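Local coordinates for protein FACT complex subunit (Chaetomium thermophilum var. thermophilum, PDB 4KHB) that forms a heterodimer with Pob3N through its Spt16D domain and, as part of the FACT complex, probably reorganises nucleosomes as a histone chaperone, at residues 17-22 / 35-40. Residues are numbered along the deposited sequence; the frame is centred on the assembly and turned at random.
Sequences QLPPKV and TIVLPI
V22 and P19, two of the residues that rest against V37, are tied together by a 2.9 Å backbone hydrogen bond from V22 N to P19 O. The bond closes a type I turn over P20 and K21, bringing the P19 ring and a V22 methyl up to strand 35-40. This is the Spt16D domain, with a PH-like fold: strand 35-40 pairs antiparallel with strands 28-30 and 43-48, and the loop 17-22 crosses its face before the chain enters strand 28-30. V22 and V37 are the closest backbone pair, 7.7 Å apart between CA atoms, and no hydrogen bond joins the two segments. The link is apolar packing on one side chain, V37, which points at the loop. With CG1 anti to the backbone N (chi1 -177°), V37 divides its methyls between two parts of the loop. CG2, beside the backbone N, meets L18 and P19 loosely: L18 CD2 is 4.3 Å from V37 CG2, and the ring atom P19 CD lies 4.5 Å from that same methyl. P44, on strand 43-48, touches both V22 and V37, while Y12 packs on L18 and P19. The opposite face of the strand turns inward, where L38 meets L96 and F98 of strand 91-100; farther along, P39 packs on S174 and I40 on F130 of the neighbouring POB3N chain. The tightest approach is between two valine methyls whose side chains cross at about a right angle, V22 CG2 lying 3.7 Å from V37 CG1.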
# COMPACT_ATOMS: atom_id res chain seq x y z
N GLN A 17 5.46 -12.13 10.95
CA GLN A 17 4.27 -12.39 11.75
C GLN A 17 2.99 -12.15 10.96
O GLN A 17 1.89 -12.40 11.46
CB GLN A 17 4.26 -11.52 13.02
CG GLN A 17 5.62 -11.21 13.59
CD GLN A 17 5.53 -10.32 14.82
OE1 GLN A 17 5.53 -9.10 14.71
NE2 GLN A 17 5.45 -10.93 15.99
N LEU A 18 3.14 -11.64 9.74
CA LEU A 18 1.99 -11.44 8.87
C LEU A 18 1.46 -12.80 8.40
O LEU A 18 2.25 -13.70 8.09
CB LEU A 18 2.37 -10.56 7.67
CG LEU A 18 2.48 -9.06 8.00
CD1 LEU A 18 3.23 -8.29 6.93
CD2 LEU A 18 1.09 -8.48 8.20
N PRO A 19 0.13 -12.95 8.36
CA PRO A 19 -0.52 -14.19 7.90
C PRO A 19 -0.12 -14.51 6.46
O PRO A 19 -0.12 -13.62 5.62
CB PRO A 19 -2.02 -13.87 7.98
CG PRO A 19 -2.14 -12.60 8.76
CD PRO A 19 -0.83 -11.90 8.76
N PRO A 20 0.23 -15.78 6.19
CA PRO A 20 0.80 -16.18 4.90
C PRO A 20 -0.07 -15.88 3.68
O PRO A 20 0.47 -15.71 2.58
CB PRO A 20 0.98 -17.70 5.05
CG PRO A 20 1.15 -17.90 6.51
CD PRO A 20 0.21 -16.90 7.14
N LYS A 21 -1.39 -15.81 3.86
CA LYS A 21 -2.29 -15.53 2.74
C LYS A 21 -2.23 -14.07 2.31
O LYS A 21 -2.89 -13.67 1.35
CB LYS A 21 -3.73 -15.93 3.08
CG LYS A 21 -3.98 -17.42 3.17
CD LYS A 21 -5.47 -17.69 3.23
CE LYS A 21 -5.77 -19.16 3.05
NZ LYS A 21 -6.71 -19.33 1.91
N VAL A 22 -1.43 -13.28 3.02
CA VAL A 22 -1.13 -11.90 2.63
C VAL A 22 -0.57 -11.82 1.21
O VAL A 22 -0.81 -10.85 0.49
CB VAL A 22 -0.16 -11.26 3.65
CG1 VAL A 22 0.95 -10.48 2.97
CG2 VAL A 22 -0.91 -10.39 4.65
N THR A 35 -6.40 -7.76 14.37
CA THR A 35 -5.92 -6.94 13.27
C THR A 35 -6.52 -7.40 11.94
O THR A 35 -6.73 -8.60 11.72
CB THR A 35 -4.37 -7.02 13.17
OG1 THR A 35 -3.78 -6.58 14.40
CG2 THR A 35 -3.84 -6.18 12.02
N ILE A 36 -6.82 -6.44 11.08
CA ILE A 36 -7.16 -6.72 9.69
C ILE A 36 -6.01 -6.23 8.81
O ILE A 36 -5.33 -5.25 9.15
CB ILE A 36 -8.51 -6.07 9.27
CG1 ILE A 36 -8.36 -4.56 9.07
CG2 ILE A 36 -9.58 -6.36 10.31
CD1 ILE A 36 -9.58 -3.90 8.46
N VAL A 37 -5.78 -6.91 7.69
CA VAL A 37 -4.69 -6.55 6.79
C VAL A 37 -5.25 -6.20 5.42
O VAL A 37 -5.83 -7.03 4.74
CB VAL A 37 -3.67 -7.70 6.65
CG1 VAL A 37 -2.52 -7.26 5.75
CG2 VAL A 37 -3.15 -8.13 8.01
N LEU A 38 -5.06 -4.94 5.03
CA LEU A 38 -5.64 -4.45 3.79
C LEU A 38 -4.59 -4.30 2.70
O LEU A 38 -3.50 -3.77 2.95
CB LEU A 38 -6.37 -3.13 4.04
CG LEU A 38 -7.34 -3.19 5.22
CD1 LEU A 38 -7.97 -1.84 5.52
CD2 LEU A 38 -8.41 -4.23 4.96
N PRO A 39 -4.91 -4.77 1.49
CA PRO A 39 -3.98 -4.71 0.36
C PRO A 39 -3.99 -3.34 -0.31
O PRO A 39 -4.98 -2.97 -0.96
CB PRO A 39 -4.53 -5.78 -0.59
CG PRO A 39 -6.00 -5.81 -0.30
CD PRO A 39 -6.15 -5.50 1.17
N ILE A 40 -2.92 -2.58 -0.14
CA ILE A 40 -2.83 -1.25 -0.72
C ILE A 40 -1.60 -1.11 -1.61
O ILE A 40 -0.47 -1.03 -1.13
CB ILE A 40 -2.81 -0.15 0.37
CG1 ILE A 40 -4.04 -0.28 1.28
CG2 ILE A 40 -2.76 1.23 -0.25
CD1 ILE A 40 -4.05 0.67 2.46